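Local atomic coordinates of TCP pilus virulence regulatory protein (Vibrio cholerae serotype O1, PDB entry 5SUW), a protein that probably acts as an AraC-family transcriptional activator of virulence genes, joining a cupin-like N-terminal domain that holds a small carboxylic acid to a helix-turn-helix DNA-binding domain. Residues L116-H121 with E156-S161; S57-K62 with K112-W117. All coordinates share one frame; numbering follows the deposited sequence.

Contact 1. Residues L116-H121 with E156-S161; sequences LWNCEH and EKKYNS. With MES (2-(N-morpholino)-ethanesulfonic acid), chain C.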
loop_
_atom_site.group_PDB
_atom_site.type_symbol
_atom_site.label_atom_id
_atom_site.label_comp_id
_atom_site.label_asym_id
_atom_site.label_seq_id
_atom_site.Cartn_x
_atom_site.Cartn_y
_atom_site.Cartn_z
ATOM N N LEU A 116 1.736 12.373 4.470
ATOM C CA LEU A 116 2.223 12.359 5.841
ATOM C C LEU A 116 1.225 13.094 6.722
ATOM O O LEU A 116 0.756 14.176 6.361
ATOM C CB LEU A 116 3.615 12.997 5.930
ATOM C CG LEU A 116 4.412 12.977 7.251
ATOM C CD1 LEU A 116 5.856 13.355 6.991
ATOM C CD2 LEU A 116 3.862 13.908 8.328
ATOM N N TRP A 117 0.907 12.516 7.882
ATOM C CA TRP A 117 0.042 13.179 8.851
ATOM C C TRP A 117 0.678 13.107 10.232
ATOM O O TRP A 117 0.983 12.014 10.716
ATOM C CB TRP A 117 -1.361 12.562 8.882
ATOM C CG TRP A 117 -2.260 13.311 9.832
ATOM C CD1 TRP A 117 -2.526 12.990 11.132
ATOM C CD2 TRP A 117 -2.968 14.538 9.569
ATOM N NE1 TRP A 117 -3.374 13.925 11.691
ATOM C CE2 TRP A 117 -3.656 14.887 10.755
ATOM C CE3 TRP A 117 -3.096 15.365 8.443
ATOM C CZ2 TRP A 117 -4.459 16.024 10.848
ATOM C CZ3 TRP A 117 -3.895 16.498 8.539
ATOM C CH2 TRP A 117 -4.568 16.815 9.731
ATOM N N ASN A 118 0.881 14.270 10.860
ATOM C CA ASN A 118 1.281 14.341 12.264
ATOM C C ASN A 118 0.010 14.389 13.098
ATOM O O ASN A 118 -0.718 15.386 13.069
ATOM C CB ASN A 118 2.157 15.563 12.539
ATOM C CG ASN A 118 3.370 15.621 11.635
ATOM O OD1 ASN A 118 4.250 14.762 11.711
ATOM N ND2 ASN A 118 3.431 16.644 10.783
ATOM N N CYS A 119 -0.282 13.316 13.818
ATOM C CA CYS A 119 -1.549 13.246 14.539
ATOM C C CYS A 119 -1.323 13.323 16.043
ATOM O O CYS A 119 -0.190 13.344 16.532
ATOM C CB CYS A 119 -2.316 11.977 14.179
ATOM S SG CYS A 119 -1.335 10.512 14.318
ATOM N N GLU A 120 -2.427 13.383 16.777
ATOM C CA GLU A 120 -2.361 13.398 18.229
ATOM C C GLU A 120 -2.434 11.977 18.787
ATOM O O GLU A 120 -2.561 10.985 18.052
ATOM C CB GLU A 120 -3.478 14.262 18.813
ATOM C CG GLU A 120 -3.898 15.430 17.937
ATOM C CD GLU A 120 -5.235 15.991 18.350
ATOM O OE1 GLU A 120 -5.390 17.231 18.350
ATOM O OE2 GLU A 120 -6.131 15.191 18.693
ATOM N N HIS A 121 -2.343 11.889 20.113
ATOM C CA HIS A 121 -2.244 10.590 20.767
ATOM C C HIS A 121 -3.482 9.738 20.503
ATOM O O HIS A 121 -3.375 8.518 20.330
ATOM C CB HIS A 121 -2.017 10.782 22.271
ATOM C CG HIS A 121 -2.033 9.506 23.064
ATOM N ND1 HIS A 121 -1.409 8.350 22.641
ATOM C CD2 HIS A 121 -2.593 9.211 24.263
ATOM C CE1 HIS A 121 -1.591 7.397 23.540
ATOM N NE2 HIS A 121 -2.305 7.895 24.535
ATOM N N GLU A 156 -6.554 14.614 2.970
ATOM C CA GLU A 156 -6.809 15.160 1.637
ATOM C C GLU A 156 -6.865 16.681 1.665
ATOM O O GLU A 156 -6.381 17.347 0.738
ATOM C CB GLU A 156 -8.110 14.605 1.061
ATOM C CG GLU A 156 -8.003 13.185 0.494
ATOM C CD GLU A 156 -9.287 12.721 -0.209
ATOM O OE1 GLU A 156 -10.347 13.366 -0.040
ATOM O OE2 GLU A 156 -9.234 11.709 -0.940
ATOM N N LYS A 157 -7.475 17.247 2.710
ATOM C CA LYS A 157 -7.498 18.694 2.869
ATOM C C LYS A 157 -6.079 19.249 2.949
ATOM O O LYS A 157 -5.751 20.251 2.301
ATOM C CB LYS A 157 -8.301 19.064 4.123
ATOM C CG LYS A 157 -8.831 20.492 4.171
ATOM C CD LYS A 157 -9.230 20.915 5.594
ATOM C CE LYS A 157 -10.325 20.029 6.174
ATOM N NZ LYS A 157 -10.837 20.557 7.470
ATOM N N LYS A 158 -5.216 18.588 3.731
ATOM C CA LYS A 158 -3.864 19.098 3.956
ATOM C C LYS A 158 -3.081 19.207 2.651
ATOM O O LYS A 158 -2.427 20.223 2.391
ATOM C CB LYS A 158 -3.121 18.199 4.947
ATOM C CG LYS A 158 -1.624 18.509 5.025
ATOM C CD LYS A 158 -0.879 17.562 5.945
ATOM C CE LYS A 158 0.621 17.795 5.839
ATOM N NZ LYS A 158 1.417 16.987 6.794
ATOM N N TYR A 159 -3.133 18.172 1.823
ATOM C CA TYR A 159 -2.401 18.123 0.564
ATOM C C TYR A 159 -3.216 18.639 -0.609
ATOM O O TYR A 159 -2.710 18.663 -1.734
ATOM C CB TYR A 159 -1.924 16.684 0.290
ATOM C CG TYR A 159 -0.782 16.294 1.192
ATOM C CD1 TYR A 159 0.539 16.515 0.813
ATOM C CD2 TYR A 159 -1.024 15.752 2.457
ATOM C CE1 TYR A 159 1.590 16.185 1.664
ATOM C CE2 TYR A 159 0.013 15.425 3.307
ATOM C CZ TYR A 159 1.315 15.638 2.910
ATOM O OH TYR A 159 2.341 15.297 3.764
ATOM N N ASN A 160 -4.460 19.048 -0.372
ATOM C CA ASN A 160 -5.334 19.541 -1.431
ATOM C C ASN A 160 -5.373 18.549 -2.592
ATOM O O ASN A 160 -5.404 18.918 -3.772
ATOM C CB ASN A 160 -4.894 20.932 -1.883
ATOM C CG ASN A 160 -5.904 21.592 -2.767
ATOM O OD1 ASN A 160 -5.700 21.720 -3.975
ATOM N ND2 ASN A 160 -7.019 22.005 -2.180
ATOM N N SER A 161 -5.357 17.259 -2.256
ATOM C CA SER A 161 -5.330 16.230 -3.284
ATOM C C SER A 161 -6.186 15.034 -2.884
ATOM O O SER A 161 -6.280 14.678 -1.709
ATOM C CB SER A 161 -3.883 15.774 -3.598
ATOM O OG SER A 161 -3.311 15.019 -2.552
HETATM O O1 MES C . -4.433 19.654 13.686
HETATM C C2 MES C . -3.545 20.259 14.636
HETATM C C3 MES C . -2.070 20.104 14.217
HETATM N N4 MES C . -1.798 18.919 13.444
HETATM C C5 MES C . -2.742 17.831 13.600
HETATM C C6 MES C . -4.233 18.241 13.609
HETATM C C7 MES C . -1.683 19.281 11.977
HETATM C C8 MES C . -1.504 18.000 11.142
HETATM S S MES C . 0.036 18.099 10.163
HETATM O O1S MES C . 1.216 18.463 11.025
HETATM O O2S MES C . -0.045 19.268 9.194
HETATM O O3S MES C . 0.317 16.798 9.441
#

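Contact 2. Residues S57-K62 with K112-W117; sequences SIILLK and KDLLLW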
loop_
_atom_site.group_PDB
_atom_site.type_symbol
_atom_site.label_atom_id
_atom_site.label_comp_id
_atom_site.label_asym_id
_atom_site.label_seq_id
_atom_site.Cartn_x
_atom_site.Cartn_y
_atom_site.Cartn_z
ATOM N N SER A 57 4.089 10.419 13.344
ATOM C CA SER A 57 3.977 10.571 11.902
ATOM C C SER A 57 3.251 9.356 11.337
ATOM O O SER A 57 3.714 8.222 11.504
ATOM C CB SER A 57 5.364 10.707 11.271
ATOM O OG SER A 57 6.140 11.709 11.914
ATOM N N ILE A 58 2.118 9.586 10.681
ATOM C CA ILE A 58 1.380 8.544 9.985
ATOM C C ILE A 58 1.630 8.724 8.494
ATOM O O ILE A 58 1.356 9.793 7.939
ATOM C CB ILE A 58 -0.124 8.590 10.302
ATOM C CG1 ILE A 58 -0.362 8.413 11.802
ATOM C CG2 ILE A 58 -0.846 7.465 9.592
ATOM C CD1 ILE A 58 -0.041 7.027 12.303
ATOM N N ILE A 59 2.156 7.693 7.843
ATOM C CA ILE A 59 2.430 7.742 6.413
ATOM C C ILE A 59 1.400 6.890 5.689
ATOM O O ILE A 59 1.136 5.748 6.078
ATOM C CB ILE A 59 3.868 7.312 6.088
ATOM C CG1 ILE A 59 4.817 8.359 6.673
ATOM C CG2 ILE A 59 4.087 7.270 4.565
ATOM C CD1 ILE A 59 6.076 7.790 7.177
ATOM N N LEU A 60 0.788 7.481 4.669
ATOM C CA LEU A 60 -0.307 6.908 3.903
ATOM C C LEU A 60 0.173 6.616 2.489
ATOM O O LEU A 60 0.800 7.470 1.849
ATOM C CB LEU A 60 -1.504 7.866 3.883
ATOM C CG LEU A 60 -2.091 8.214 5.267
ATOM C CD1 LEU A 60 -1.404 9.368 6.018
ATOM C CD2 LEU A 60 -3.601 8.416 5.178
ATOM N N LEU A 61 -0.092 5.408 2.015
ATOM C CA LEU A 61 0.262 5.005 0.656
ATOM C C LEU A 61 -1.028 4.803 -0.123
ATOM O O LEU A 61 -1.906 4.044 0.304
ATOM C CB LEU A 61 1.107 3.734 0.647
ATOM C CG LEU A 61 2.341 3.878 1.542
ATOM C CD1 LEU A 61 3.096 2.550 1.764
ATOM C CD2 LEU A 61 3.256 4.965 0.972
ATOM N N LYS A 62 -1.142 5.488 -1.253
ATOM C CA LYS A 62 -2.372 5.457 -2.022
ATOM C C LYS A 62 -2.494 4.158 -2.814
ATOM O O LYS A 62 -1.514 3.652 -3.373
ATOM C CB LYS A 62 -2.420 6.660 -2.955
ATOM C CG LYS A 62 -3.599 6.644 -3.859
ATOM C CD LYS A 62 -3.165 7.075 -5.221
ATOM C CE LYS A 62 -3.017 8.547 -5.214
ATOM N NZ LYS A 62 -4.373 9.105 -5.008
ATOM N N LYS A 112 -0.331 13.174 -5.492
ATOM C CA LYS A 112 0.393 12.694 -4.326
ATOM C C LYS A 112 -0.015 11.265 -3.985
ATOM O O LYS A 112 -1.199 10.981 -3.776
ATOM C CB LYS A 112 0.156 13.630 -3.144
ATOM C CG LYS A 112 0.932 14.944 -3.247
ATOM C CD LYS A 112 2.436 14.734 -3.050
ATOM C CE LYS A 112 3.101 15.952 -2.397
ATOM N NZ LYS A 112 4.485 15.654 -1.915
ATOM N N ASP A 113 0.981 10.375 -3.925
ATOM C CA ASP A 113 0.796 8.962 -3.618
ATOM C C ASP A 113 1.260 8.576 -2.218
ATOM O O ASP A 113 0.876 7.507 -1.731
ATOM C CB ASP A 113 1.559 8.091 -4.632
ATOM C CG ASP A 113 1.126 8.327 -6.067
ATOM O OD1 ASP A 113 -0.092 8.295 -6.355
ATOM O OD2 ASP A 113 2.020 8.548 -6.913
ATOM N N LEU A 114 2.096 9.396 -1.582
ATOM C CA LEU A 114 2.648 9.139 -0.253
ATOM C C LEU A 114 2.405 10.388 0.580
ATOM O O LEU A 114 3.042 11.420 0.351
ATOM C CB LEU A 114 4.140 8.809 -0.326
ATOM C CG LEU A 114 4.829 8.299 0.936
ATOM C CD1 LEU A 114 6.030 7.425 0.597
ATOM C CD2 LEU A 114 5.274 9.464 1.793
ATOM N N LEU A 115 1.488 10.303 1.537
ATOM C CA LEU A 115 1.071 11.453 2.324
ATOM C C LEU A 115 1.513 11.257 3.769
ATOM O O LEU A 115 1.680 10.122 4.230
ATOM C CB LEU A 115 -0.450 11.661 2.239
ATOM C CG LEU A 115 -0.976 12.014 0.836
ATOM C CD1 LEU A 115 -1.021 10.800 -0.093
ATOM C CD2 LEU A 115 -2.337 12.676 0.882
ATOM N N LEU A 116 1.736 12.373 4.470
ATOM C CA LEU A 116 2.223 12.359 5.841
ATOM C C LEU A 116 1.225 13.094 6.722
ATOM O O LEU A 116 0.756 14.176 6.361
ATOM C CB LEU A 116 3.615 12.997 5.930
ATOM C CG LEU A 116 4.412 12.977 7.251
ATOM C CD1 LEU A 116 5.856 13.355 6.991
ATOM C CD2 LEU A 116 3.862 13.908 8.328
ATOM N N TRP A 117 0.907 12.516 7.882
ATOM C CA TRP A 117 0.042 13.179 8.851
ATOM C C TRP A 117 0.678 13.107 10.232
ATOM O O TRP A 117 0.983 12.014 10.716
ATOM C CB TRP A 117 -1.361 12.562 8.882
ATOM C CG TRP A 117 -2.260 13.311 9.832
ATOM C CD1 TRP A 117 -2.526 12.990 11.132
ATOM C CD2 TRP A 117 -2.968 14.538 9.569
ATOM N NE1 TRP A 117 -3.374 13.925 11.691
ATOM C CE2 TRP A 117 -3.656 14.887 10.755
ATOM C CE3 TRP A 117 -3.096 15.365 8.443
ATOM C CZ2 TRP A 117 -4.459 16.024 10.848
ATOM C CZ3 TRP A 117 -3.895 16.498 8.539
ATOM C CH2 TRP A 117 -4.568 16.815 9.731
#

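Contact 1. Residues L116-H121 with E156-S161
L116 meets the end of helix 141-159 through both polar atoms of its backbone. Its N-H is given to the phenol oxygen of Y159, with L116 N and Y159 OH 3.1 Å apart and the bond bent to 144° at the hydrogen. The L116 CB methylene rests against the same hydroxyl, while L116 O lies at the edge of the tyrosine ring, close to its plane, 3.4 Å from Y159 CE2. That carbonyl oxygen also accepts the ammonium of K158, whose NZ stands 2.9 Å from L116 O and well above the carbonyl plane. K158 reaches it with a fully extended chain, CG anti to the backbone N (chi1 169°) and every later torsion near 180°. On W117 the indole turns to the helix: its CE3 approaches K158 CD at 4.0 Å, the aliphatic chain running obliquely past the six-membered ring, and F151 of the same helix adds an edge-to-face contact. Strand 114-118 is an outermost strand of the cupin-like domain's five-stranded antiparallel sheet, so the L116 N-H and C=O that face away from strand 57-61 are taken up by helix side chains instead of a further strand. A MES molecule, probably from the crystallisation liquor, lies beside this junction with its C8 over one indole face, offset toward the rim; W117 CZ2 is 3.5 Å from MES C6. Its sulfonate O3S receives the N118 backbone N-H in a nearly straight bond (174°) and also K158 NZ, which thereby links the sheet edge to the buffer. N118 ND2 binds a second sulfonate oxygen, O1S, at 2.9 Å.

Contact 2. Residues S57-K62 with K112-W117
W117 O receives the shortest bond of the pair, from I58 N at 2.7 Å and almost straight (173°), and S57 CA adds a bent CA-H···O contact to the same oxygen. The two strands, 57-61 and 114-118, are antiparallel neighbours in the five-stranded sheet of the cupin-like domain. I58 with W117 and L60 with L115 are hydrogen-bonded pairs, each tied by two N-H···O=C bonds; I59 with L116 and L61 with L114 are the non-hydrogen-bonded pairs between and beyond them. L60 and L115 share a face with W117, which helix 141-159 covers through F152 and V155. On the other face L114 packs against both I59 and L61 of the neighbouring strand: its CD2 meets I59 CG2 at 3.7 Å, and its CG meets L61 CD2, the two leucines lying side by side. L61 also touches the bound 70G, a tetrahydronaphthalene propanoic acid. Past the strand ends, K62 N still bonds to D113 O. The K62 side chain, bent at chi2, chi3 and chi4, sends NZ to a salt bridge with E110; across the contact, K62 CE lies 3.1 Å from D113 OD1.

Strand 114-118 serves both contacts, which share L116 and W117, and their centres are 8 Å apart. Contact 2 is buried sheet core: paired backbones and aliphatic side chains bury 530 Å² between strand 57-61 and its neighbour. Contact 1 is at the surface, buries 195 Å², and joins the outer edge of the same strand to helix 141-159 through lysine and tyrosine side chains, with a sulfonate, probably from the crystallisation buffer, bound beside them. The alternating direction of the backbone N-H and C=O groups divides them: W117 turns both inward to strand 57-61, L116 turns both outward to the helix. Y159 CD2 packs on L115 CD2 at 3.7 Å, joining the two contacts directly.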